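Local coordinates for protein putative sarcosine dimethylglycine methyltransferase (Galdieria sulphuraria, PDB 2O57) that is of unconfirmed function but probably transfers methyl groups from S-adenosylmethionine to sarcosine and dimethylglycine, the steps that lead to glycine betaine, at residues D31-W40 / E248-F259; K137-P145 / A159-V169. All coordinates share one frame; numbering follows the deposited sequence.

Interaction 1: D31-W40 / E248-F259; sequences DSDRFYFHVW and ELIKRSSEIASF
The F35 ring has L249 CD1 over one face, offset toward the rim, while E248 C and R252 CG lie at its edge near the ring plane; its CZ reaches in to 3.6 Å from L249 N. CG stands anti to the backbone N (chi1 167°), which turns this buried ring to the backbone of E248 and L249. On the R252 guanidinium, V39 CG2 rests over one face, 3.8 Å from NE, and the carboxylates of E248 and E255 occupy the edge. The H38 ring takes E255 at its edge. The H38 and F259 rings meet obliquely, ND1 lying 3.7 Å from F259 CZ, with the planes at 55°.

E255 OE2 is gripped twice: H38 NE2 donates to its anti lone pair in a short, nearly straight bond of 2.5 Å, and R252 NH1 donates on the syn side at 2.7 Å. R252 NE closes the salt-bridge network on E248 OE2; the R252 side chain bends at its second torsion (chi2 -89°), and its guanidinium ties the two carboxylates together. The shared carboxylate oxygen probably eases the approach of H38 NE2 and R252 NH1.

The contact fastens the N-terminal helix 27-40 to helices inserted between strands 226-233 and 284-293, where the canonical class I methyltransferase fold has a simple hairpin. M268 of helix 262-280 also packs on F35 and L249.

At the other end, R34 extends fully and NH1 donates to F259 O at 2.9 Å, in the carbonyl plane and on a lone pair. A water donates 2.8 Å to D31 OD2 and, weakly, to that same carbonyl. D31 OD1 lies 3.4 Å from R34 NH1 but well out of the guanidinium plane, an attraction of charges alone.

Interaction 2: K137-P145 / A159-V169; sequences KYGSFLEIP and AFLHSPDKLKV
The hydroxyl of S163, approached by the side chains of both F141 and L142, donates through OG to P164 O at 3.0 Å, in the carbonyl plane and on a lone pair. L142 CD2 closes on the neighbouring backbone and lies 3.6 Å from D165 O. With chi2 near 180°, CD1 continues the leucine chain while CD2 branches off among D165 CB, K168 CB and V169 CG2, the last 3.8 Å away. K168 bends at its second torsion and runs back across L142, bringing CE to 3.2 Å from L142 O; its ammonium group has a long, weak ion pair with E172.

These two loops follow strand 134-138, outermost on its side of the Rossmann-like sheet of class I methyltransferases, and strand 151-157, next to strand 85-89. Loops at the C-terminal ends of these parallel strands commonly border the S-adenosylmethionine site in the family, and F141 touches the glycine-rich segment that resembles the cofactor-binding motif.

F141 points the outer end of its ring at A159, whose CB lies at the edge near the ring plane, 3.8 Å from CZ. F160 meets the same ring obliquely, with the planes at 52° and CE2 of F141 4.0 Å from F160 CD1, while V169 CG1 rests over one face of F160. The turn bearing F141 and L142 is a type I beta turn from S140 to E143, stiffened by an ST turn in which L142 N donates to S140 OG. Facing it, D165 N-caps helix 166-176: OD2 accepts from K168 N at 3.2 Å, from above the carboxylate plane.

Overall arrangement
Interaction 2 is nested in sequence within the long loop that interaction 1 closes. Their centres are 27 Å apart and their nearest atoms about 8 Å, so they do not touch. Interaction 2 belongs to the Rossmann-like core, about 12 Å from the centre of the chain; interaction 1, about 20 Å out, joins elements added to that core. Of the two, only interaction 2 adjoins the probable S-adenosylmethionine site, through F141, which touches the glycine-rich turn after strand 85-89. Helix 27-40 reaches the same turn with F37, which takes no part in interaction 1 but meets Y93 and makes a cation-pi contact with R120.

Interaction 1: D31-W40 / E248-F259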
loop_
_atom_site.group_PDB
_atom_site.type_symbol
_atom_site.label_atom_id
_atom_site.label_comp_id
_atom_site.label_asym_id
_atom_site.label_seq_id
_atom_site.Cartn_x
_atom_site.Cartn_y
_atom_site.Cartn_z
ATOM N N ASP A 31 -18.602 8.974 -23.479
ATOM C CA ASP A 31 -19.869 8.523 -22.888
ATOM C C ASP A 31 -19.671 7.902 -21.500
ATOM O O ASP A 31 -20.547 8.012 -20.639
ATOM C CB ASP A 31 -20.632 7.598 -23.831
ATOM C CG ASP A 31 -21.284 8.385 -25.011
ATOM O OD1 ASP A 31 -21.333 9.629 -24.938
ATOM O OD2 ASP A 31 -21.683 7.776 -26.006
ATOM N N SER A 32 -18.523 7.252 -21.291
ATOM C CA SER A 32 -18.131 6.833 -19.958
ATOM C C SER A 32 -18.084 8.049 -19.042
ATOM O O SER A 32 -18.686 8.027 -17.960
ATOM C CB SER A 32 -16.798 6.074 -19.987
ATOM O OG SER A 32 -16.418 5.697 -18.683
ATOM N N ASP A 33 -17.432 9.128 -19.478
ATOM C CA ASP A 33 -17.445 10.356 -18.692
ATOM C C ASP A 33 -18.848 10.952 -18.443
ATOM O O ASP A 33 -19.118 11.439 -17.342
ATOM C CB ASP A 33 -16.493 11.431 -19.228
ATOM C CG ASP A 33 -16.230 12.511 -18.191
ATOM O OD1 ASP A 33 -15.738 12.189 -17.057
ATOM O OD2 ASP A 33 -16.498 13.685 -18.501
ATOM N N ARG A 34 -19.738 10.901 -19.441
ATOM C CA ARG A 34 -21.124 11.325 -19.252
ATOM C C ARG A 34 -21.796 10.533 -18.107
ATOM O O ARG A 34 -22.572 11.114 -17.318
ATOM C CB ARG A 34 -21.949 11.138 -20.528
ATOM C CG ARG A 34 -21.563 12.099 -21.680
ATOM C CD ARG A 34 -22.489 11.860 -22.867
ATOM N NE ARG A 34 -22.263 12.805 -23.968
ATOM C CZ ARG A 34 -22.952 12.780 -25.107
ATOM N NH1 ARG A 34 -23.901 11.847 -25.317
ATOM N NH2 ARG A 34 -22.707 13.676 -26.029
ATOM N N PHE A 35 -21.536 9.224 -18.067
ATOM C CA PHE A 35 -22.036 8.368 -17.000
ATOM C C PHE A 35 -21.473 8.783 -15.650
ATOM O O PHE A 35 -22.223 9.006 -14.732
ATOM C CB PHE A 35 -21.787 6.871 -17.250
ATOM C CG PHE A 35 -22.013 6.012 -16.005
ATOM C CD1 PHE A 35 -23.320 5.743 -15.546
ATOM C CD2 PHE A 35 -20.937 5.472 -15.305
ATOM C CE1 PHE A 35 -23.536 4.956 -14.394
ATOM C CE2 PHE A 35 -21.123 4.696 -14.158
ATOM C CZ PHE A 35 -22.427 4.441 -13.692
ATOM N N TYR A 36 -20.152 8.889 -15.523
ATOM C CA TYR A 36 -19.569 9.271 -14.222
ATOM C C TYR A 36 -19.985 10.682 -13.798
ATOM O O TYR A 36 -20.326 10.945 -12.625
ATOM C CB TYR A 36 -18.065 9.222 -14.314
ATOM C CG TYR A 36 -17.473 7.842 -14.156
ATOM C CD1 TYR A 36 -17.335 7.261 -12.883
ATOM C CD2 TYR A 36 -17.078 7.104 -15.278
ATOM C CE1 TYR A 36 -16.755 5.995 -12.732
ATOM C CE2 TYR A 36 -16.516 5.830 -15.139
ATOM C CZ TYR A 36 -16.350 5.296 -13.862
ATOM O OH TYR A 36 -15.782 4.050 -13.720
ATOM N N PHE A 37 -19.953 11.607 -14.745
ATOM C CA PHE A 37 -20.420 12.945 -14.437
ATOM C C PHE A 37 -21.890 12.948 -14.008
ATOM O O PHE A 37 -22.274 13.689 -13.134
ATOM C CB PHE A 37 -20.163 13.906 -15.633
ATOM C CG PHE A 37 -20.479 15.334 -15.335
ATOM C CD1 PHE A 37 -19.586 16.123 -14.614
ATOM C CD2 PHE A 37 -21.687 15.886 -15.751
ATOM C CE1 PHE A 37 -19.891 17.488 -14.332
ATOM C CE2 PHE A 37 -22.002 17.217 -15.480
ATOM C CZ PHE A 37 -21.102 18.024 -14.759
ATOM N N HIS A 38 -22.724 12.127 -14.631
ATOM C CA HIS A 38 -24.172 12.141 -14.325
ATOM C C HIS A 38 -24.384 11.797 -12.850
ATOM O O HIS A 38 -25.226 12.372 -12.197
ATOM C CB HIS A 38 -24.915 11.140 -15.195
ATOM C CG HIS A 38 -26.368 10.952 -14.830
ATOM N ND1 HIS A 38 -27.336 11.900 -15.101
ATOM C CD2 HIS A 38 -27.009 9.930 -14.205
ATOM C CE1 HIS A 38 -28.511 11.464 -14.679
ATOM N NE2 HIS A 38 -28.339 10.277 -14.124
ATOM N N VAL A 39 -23.611 10.843 -12.344
ATOM C CA VAL A 39 -23.844 10.355 -10.977
ATOM C C VAL A 39 -23.070 11.176 -9.954
ATOM O O VAL A 39 -23.612 11.561 -8.922
ATOM C CB VAL A 39 -23.560 8.813 -10.854
ATOM C CG1 VAL A 39 -23.838 8.293 -9.417
ATOM C CG2 VAL A 39 -24.381 8.000 -11.915
ATOM N N TRP A 40 -21.815 11.476 -10.256
ATOM C CA TRP A 40 -20.891 12.063 -9.277
ATOM C C TRP A 40 -20.414 13.489 -9.623
ATOM O O TRP A 40 -19.582 14.072 -8.898
ATOM C CB TRP A 40 -19.690 11.122 -9.079
ATOM C CG TRP A 40 -20.125 9.779 -8.489
ATOM C CD1 TRP A 40 -20.514 9.537 -7.206
ATOM C CD2 TRP A 40 -20.224 8.534 -9.184
ATOM N NE1 TRP A 40 -20.860 8.209 -7.051
ATOM C CE2 TRP A 40 -20.675 7.569 -8.252
ATOM C CE3 TRP A 40 -19.951 8.129 -10.509
ATOM C CZ2 TRP A 40 -20.876 6.230 -8.606
ATOM C CZ3 TRP A 40 -20.167 6.781 -10.866
ATOM C CH2 TRP A 40 -20.607 5.852 -9.917
ATOM N N GLU A 248 -23.911 0.221 -10.449
ATOM C CA GLU A 248 -24.462 1.573 -10.677
ATOM C C GLU A 248 -24.874 1.817 -12.136
ATOM O O GLU A 248 -25.917 2.443 -12.402
ATOM C CB GLU A 248 -23.470 2.666 -10.223
ATOM C CG GLU A 248 -24.133 4.057 -10.177
ATOM C CD GLU A 248 -25.139 4.208 -9.024
ATOM O OE1 GLU A 248 -25.180 3.365 -8.086
ATOM O OE2 GLU A 248 -25.928 5.159 -9.074
ATOM N N LEU A 249 -24.101 1.289 -13.071
ATOM C CA LEU A 249 -24.428 1.432 -14.496
ATOM C C LEU A 249 -25.786 0.715 -14.786
ATOM O O LEU A 249 -26.644 1.213 -15.536
ATOM C CB LEU A 249 -23.291 0.853 -15.344
ATOM C CG LEU A 249 -23.512 0.689 -16.865
ATOM C CD1 LEU A 249 -23.773 2.085 -17.472
ATOM C CD2 LEU A 249 -22.326 0.048 -17.560
ATOM N N ILE A 250 -25.961 -0.459 -14.193
ATOM C CA ILE A 250 -27.216 -1.223 -14.367
ATOM C C ILE A 250 -28.368 -0.456 -13.708
ATOM O O ILE A 250 -29.449 -0.284 -14.305
ATOM C CB ILE A 250 -27.053 -2.676 -13.835
ATOM C CG1 ILE A 250 -26.166 -3.461 -14.813
ATOM C CG2 ILE A 250 -28.438 -3.348 -13.635
ATOM C CD1 ILE A 250 -25.629 -4.822 -14.242
ATOM N N LYS A 251 -28.123 0.042 -12.504
ATOM C CA LYS A 251 -29.135 0.810 -11.776
ATOM C C LYS A 251 -29.667 1.994 -12.600
ATOM O O LYS A 251 -30.884 2.270 -12.608
ATOM C CB LYS A 251 -28.551 1.338 -10.476
ATOM C CG LYS A 251 -29.509 2.210 -9.688
ATOM C CD LYS A 251 -29.110 2.378 -8.221
ATOM C CE LYS A 251 -30.185 3.222 -7.504
ATOM N NZ LYS A 251 -29.629 3.936 -6.291
ATOM N N ARG A 252 -28.748 2.709 -13.253
ATOM C CA ARG A 252 -29.082 3.962 -13.946
ATOM C C ARG A 252 -29.377 3.825 -15.432
ATOM O O ARG A 252 -29.480 4.834 -16.127
ATOM C CB ARG A 252 -27.910 4.923 -13.803
ATOM C CG ARG A 252 -27.434 5.131 -12.370
ATOM C CD ARG A 252 -28.203 6.248 -11.770
ATOM N NE ARG A 252 -27.622 6.684 -10.526
ATOM C CZ ARG A 252 -28.038 7.737 -9.848
ATOM N NH1 ARG A 252 -29.053 8.475 -10.310
ATOM N NH2 ARG A 252 -27.436 8.051 -8.710
ATOM N N SER A 253 -29.475 2.596 -15.917
ATOM C CA SER A 253 -29.637 2.268 -17.338
ATOM C C SER A 253 -30.672 3.093 -18.093
ATOM O O SER A 253 -30.344 3.690 -19.110
ATOM C CB SER A 253 -29.973 0.781 -17.530
ATOM O OG SER A 253 -30.061 0.483 -18.923
ATOM N N SER A 254 -31.921 3.092 -17.640
ATOM C CA SER A 254 -32.973 3.796 -18.383
ATOM C C SER A 254 -32.826 5.329 -18.239
ATOM O O SER A 254 -33.003 6.071 -19.202
ATOM C CB SER A 254 -34.356 3.285 -17.962
ATOM O OG SER A 254 -34.543 3.536 -16.596
ATOM N N GLU A 255 -32.430 5.775 -17.042
ATOM C CA GLU A 255 -32.230 7.181 -16.716
ATOM C C GLU A 255 -31.181 7.876 -17.630
ATOM O O GLU A 255 -31.295 9.054 -17.958
ATOM C CB GLU A 255 -31.822 7.205 -15.248
ATOM C CG GLU A 255 -31.502 8.517 -14.610
ATOM C CD GLU A 255 -30.999 8.308 -13.189
ATOM O OE1 GLU A 255 -31.601 7.482 -12.474
ATOM O OE2 GLU A 255 -30.010 8.953 -12.785
ATOM N N ILE A 256 -30.184 7.128 -18.079
ATOM C CA ILE A 256 -29.065 7.690 -18.850
ATOM C C ILE A 256 -29.127 7.349 -20.349
ATOM O O ILE A 256 -28.271 7.799 -21.143
ATOM C CB ILE A 256 -27.708 7.167 -18.283
ATOM C CG1 ILE A 256 -27.594 5.639 -18.502
ATOM C CG2 ILE A 256 -27.541 7.566 -16.803
ATOM C CD1 ILE A 256 -26.288 5.040 -18.011
ATOM N N ALA A 257 -30.136 6.581 -20.749
ATOM C CA ALA A 257 -30.123 5.917 -22.078
ATOM C C ALA A 257 -30.197 6.891 -23.260
ATOM O O ALA A 257 -29.843 6.532 -24.408
ATOM C CB ALA A 257 -31.232 4.935 -22.185
ATOM N N SER A 258 -30.664 8.111 -23.005
ATOM C CA SER A 258 -30.668 9.125 -24.085
ATOM C C SER A 258 -29.246 9.608 -24.456
ATOM O O SER A 258 -29.000 9.983 -25.611
ATOM C CB SER A 258 -31.580 10.337 -23.754
ATOM O OG SER A 258 -31.070 11.075 -22.643
ATOM N N PHE A 259 -28.327 9.624 -23.490
ATOM C CA PHE A 259 -26.986 10.177 -23.724
ATOM C C PHE A 259 -25.867 9.172 -23.504
ATOM O O PHE A 259 -24.742 9.431 -23.907
ATOM C CB PHE A 259 -26.755 11.450 -22.905
ATOM C CG PHE A 259 -26.893 11.253 -21.403
ATOM C CD1 PHE A 259 -25.841 10.760 -20.648
ATOM C CD2 PHE A 259 -28.086 11.604 -20.750
ATOM C CE1 PHE A 259 -25.965 10.603 -19.260
ATOM C CE2 PHE A 259 -28.210 11.449 -19.348
ATOM C CZ PHE A 259 -27.166 10.950 -18.631
HETATM O O HOH W 1 -24.480 7.455 -26.198
#

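Interaction 2: K137-P145 / A159-V169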
loop_
_atom_site.group_PDB
_atom_site.type_symbol
_atom_site.label_atom_id
_atom_site.label_comp_id
_atom_site.label_asym_id
_atom_site.label_seq_id
_atom_site.Cartn_x
_atom_site.Cartn_y
_atom_site.Cartn_z
ATOM N N LYS A 137 -4.500 23.727 -17.302
ATOM C CA LYS A 137 -3.785 23.791 -18.588
ATOM C C LYS A 137 -4.162 22.579 -19.436
ATOM O O LYS A 137 -4.383 21.499 -18.907
ATOM C CB LYS A 137 -2.266 23.789 -18.341
ATOM C CG LYS A 137 -1.751 24.743 -17.209
ATOM C CD LYS A 137 -0.335 24.297 -16.743
ATOM C CE LYS A 137 0.267 25.240 -15.662
ATOM N NZ LYS A 137 0.734 26.581 -16.177
ATOM N N TYR A 138 -4.312 22.791 -20.737
ATOM C CA TYR A 138 -4.537 21.734 -21.693
ATOM C C TYR A 138 -3.182 21.183 -22.104
ATOM O O TYR A 138 -2.228 21.943 -22.297
ATOM C CB TYR A 138 -5.260 22.272 -22.929
ATOM C CG TYR A 138 -5.305 21.313 -24.103
ATOM C CD1 TYR A 138 -6.330 20.378 -24.218
ATOM C CD2 TYR A 138 -4.328 21.345 -25.109
ATOM C CE1 TYR A 138 -6.390 19.496 -25.287
ATOM C CE2 TYR A 138 -4.387 20.465 -26.190
ATOM C CZ TYR A 138 -5.430 19.546 -26.271
ATOM O OH TYR A 138 -5.517 18.660 -27.332
ATOM N N GLY A 139 -3.091 19.861 -22.201
ATOM C CA GLY A 139 -1.928 19.263 -22.814
ATOM C C GLY A 139 -1.726 17.794 -22.508
ATOM O O GLY A 139 -2.607 17.117 -21.934
ATOM N N SER A 140 -0.541 17.332 -22.909
ATOM C CA SER A 140 -0.172 15.925 -22.927
ATOM C C SER A 140 0.928 15.669 -21.898
ATOM O O SER A 140 1.787 16.530 -21.717
ATOM C CB SER A 140 0.359 15.626 -24.324
ATOM O OG SER A 140 1.056 14.402 -24.361
ATOM N N PHE A 141 0.923 14.477 -21.265
ATOM C CA PHE A 141 1.999 14.072 -20.344
ATOM C C PHE A 141 3.311 13.847 -21.083
ATOM O O PHE A 141 4.357 13.776 -20.439
ATOM C CB PHE A 141 1.721 12.735 -19.625
ATOM C CG PHE A 141 0.376 12.623 -18.972
ATOM C CD1 PHE A 141 -0.442 13.739 -18.774
ATOM C CD2 PHE A 141 -0.056 11.368 -18.521
ATOM C CE1 PHE A 141 -1.679 13.616 -18.151
ATOM C CE2 PHE A 141 -1.289 11.226 -17.903
ATOM C CZ PHE A 141 -2.118 12.354 -17.721
ATOM N N LEU A 142 3.246 13.698 -22.414
ATOM C CA LEU A 142 4.450 13.514 -23.235
ATOM C C LEU A 142 5.153 14.856 -23.476
ATOM O O LEU A 142 6.320 14.894 -23.837
ATOM C CB LEU A 142 4.100 12.821 -24.555
ATOM C CG LEU A 142 3.359 11.488 -24.411
ATOM C CD1 LEU A 142 3.044 10.831 -25.777
ATOM C CD2 LEU A 142 4.151 10.538 -23.535
ATOM N N GLU A 143 4.438 15.956 -23.229
ATOM C CA GLU A 143 4.992 17.279 -23.411
ATOM C C GLU A 143 4.395 18.249 -22.386
ATOM O O GLU A 143 3.582 19.133 -22.713
ATOM C CB GLU A 143 4.717 17.751 -24.844
ATOM C CG GLU A 143 5.767 18.702 -25.395
ATOM C CD GLU A 143 5.488 19.104 -26.842
ATOM O OE1 GLU A 143 5.240 20.320 -27.075
ATOM O OE2 GLU A 143 5.483 18.208 -27.739
ATOM N N ILE A 144 4.799 18.077 -21.137
ATOM C CA ILE A 144 4.236 18.885 -20.067
ATOM C C ILE A 144 4.640 20.335 -20.351
ATOM O O ILE A 144 5.835 20.624 -20.484
ATOM C CB ILE A 144 4.689 18.395 -18.672
ATOM C CG1 ILE A 144 4.297 16.902 -18.469
ATOM C CG2 ILE A 144 4.115 19.304 -17.603
ATOM C CD1 ILE A 144 4.787 16.274 -17.101
ATOM N N PRO A 145 3.635 21.233 -20.519
ATOM C CA PRO A 145 3.915 22.592 -20.985
ATOM C C PRO A 145 4.396 23.445 -19.822
ATOM O O PRO A 145 3.720 24.396 -19.442
ATOM C CB PRO A 145 2.541 23.071 -21.504
ATOM C CG PRO A 145 1.542 22.382 -20.578
ATOM C CD PRO A 145 2.190 21.008 -20.279
ATOM N N ALA A 159 -4.490 7.833 -14.424
ATOM C CA ALA A 159 -4.330 8.500 -15.726
ATOM C C ALA A 159 -3.302 7.840 -16.647
ATOM O O ALA A 159 -3.405 7.963 -17.872
ATOM C CB ALA A 159 -3.951 9.947 -15.501
ATOM N N PHE A 160 -2.264 7.232 -16.072
ATOM C CA PHE A 160 -1.131 6.688 -16.869
ATOM C C PHE A 160 -1.597 5.478 -17.700
ATOM O O PHE A 160 -1.022 5.195 -18.752
ATOM C CB PHE A 160 0.017 6.236 -15.943
ATOM C CG PHE A 160 0.906 7.361 -15.387
ATOM C CD1 PHE A 160 0.492 8.708 -15.326
ATOM C CD2 PHE A 160 2.183 7.046 -14.928
ATOM C CE1 PHE A 160 1.336 9.704 -14.784
ATOM C CE2 PHE A 160 3.024 8.018 -14.398
ATOM C CZ PHE A 160 2.595 9.366 -14.329
ATOM N N LEU A 161 -2.656 4.801 -17.235
ATOM C CA LEU A 161 -3.256 3.647 -17.931
ATOM C C LEU A 161 -3.363 3.861 -19.450
ATOM O O LEU A 161 -3.012 2.970 -20.231
ATOM C CB LEU A 161 -4.659 3.296 -17.344
ATOM C CG LEU A 161 -5.509 2.205 -18.038
ATOM C CD1 LEU A 161 -4.822 0.875 -17.931
ATOM C CD2 LEU A 161 -6.889 2.086 -17.423
ATOM N N HIS A 162 -3.851 5.028 -19.852
ATOM C CA HIS A 162 -4.156 5.319 -21.250
ATOM C C HIS A 162 -2.984 5.885 -22.055
ATOM O O HIS A 162 -3.020 5.961 -23.305
ATOM C CB HIS A 162 -5.340 6.278 -21.292
ATOM C CG HIS A 162 -6.520 5.792 -20.505
ATOM N ND1 HIS A 162 -7.238 4.670 -20.866
ATOM C CD2 HIS A 162 -7.088 6.256 -19.366
ATOM C CE1 HIS A 162 -8.216 4.479 -19.997
ATOM N NE2 HIS A 162 -8.142 5.423 -19.073
ATOM N N SER A 163 -1.931 6.270 -21.348
ATOM C CA SER A 163 -0.794 6.870 -21.987
ATOM C C SER A 163 0.038 5.831 -22.705
ATOM O O SER A 163 0.466 4.835 -22.103
ATOM C CB SER A 163 0.062 7.570 -20.945
ATOM O OG SER A 163 0.862 8.543 -21.557
ATOM N N PRO A 164 0.246 6.028 -24.018
ATOM C CA PRO A 164 1.337 5.248 -24.557
ATOM C C PRO A 164 2.645 5.971 -24.199
ATOM O O PRO A 164 2.628 7.028 -23.522
ATOM C CB PRO A 164 1.074 5.243 -26.069
ATOM C CG PRO A 164 0.296 6.529 -26.337
ATOM C CD PRO A 164 -0.404 6.897 -25.022
ATOM N N ASP A 165 3.752 5.420 -24.648
ATOM C CA ASP A 165 5.049 5.963 -24.345
ATOM C C ASP A 165 5.228 6.268 -22.864
ATOM O O ASP A 165 5.449 7.401 -22.473
ATOM C CB ASP A 165 5.352 7.174 -25.220
ATOM C CG ASP A 165 6.825 7.366 -25.420
ATOM O OD1 ASP A 165 7.197 8.154 -26.312
ATOM O OD2 ASP A 165 7.609 6.721 -24.672
ATOM N N LYS A 166 5.126 5.224 -22.053
ATOM C CA LYS A 166 5.348 5.316 -20.600
ATOM C C LYS A 166 6.731 5.846 -20.248
ATOM O O LYS A 166 6.859 6.569 -19.264
ATOM C CB LYS A 166 5.096 3.968 -19.904
ATOM C CG LYS A 166 3.706 3.328 -20.121
ATOM C CD LYS A 166 2.643 3.846 -19.176
ATOM C CE LYS A 166 1.398 2.928 -19.172
ATOM N NZ LYS A 166 0.689 2.961 -20.477
ATOM N N LEU A 167 7.766 5.493 -21.023
ATOM C CA LEU A 167 9.098 6.045 -20.758
ATOM C C LEU A 167 9.066 7.579 -20.866
ATOM O O LEU A 167 9.587 8.271 -20.023
ATOM C CB LEU A 167 10.198 5.464 -21.668
ATOM C CG LEU A 167 11.621 6.046 -21.465
ATOM C CD1 LEU A 167 12.119 5.917 -19.999
ATOM C CD2 LEU A 167 12.695 5.541 -22.493
ATOM N N LYS A 168 8.502 8.107 -21.942
ATOM C CA LYS A 168 8.410 9.561 -22.090
ATOM C C LYS A 168 7.623 10.255 -20.953
ATOM O O LYS A 168 8.046 11.311 -20.479
ATOM C CB LYS A 168 7.852 9.920 -23.478
ATOM C CG LYS A 168 7.852 11.410 -23.801
ATOM C CD LYS A 168 9.246 12.039 -23.676
ATOM C CE LYS A 168 9.177 13.492 -24.171
ATOM N NZ LYS A 168 10.467 14.168 -23.957
ATOM N N VAL A 169 6.523 9.630 -20.498
ATOM C CA VAL A 169 5.758 10.081 -19.307
ATOM C C VAL A 169 6.684 10.235 -18.103
ATOM O O VAL A 169 6.767 11.301 -17.501
ATOM C CB VAL A 169 4.606 9.099 -18.947
ATOM C CG1 VAL A 169 3.845 9.562 -17.682
ATOM C CG2 VAL A 169 3.640 8.957 -20.139
#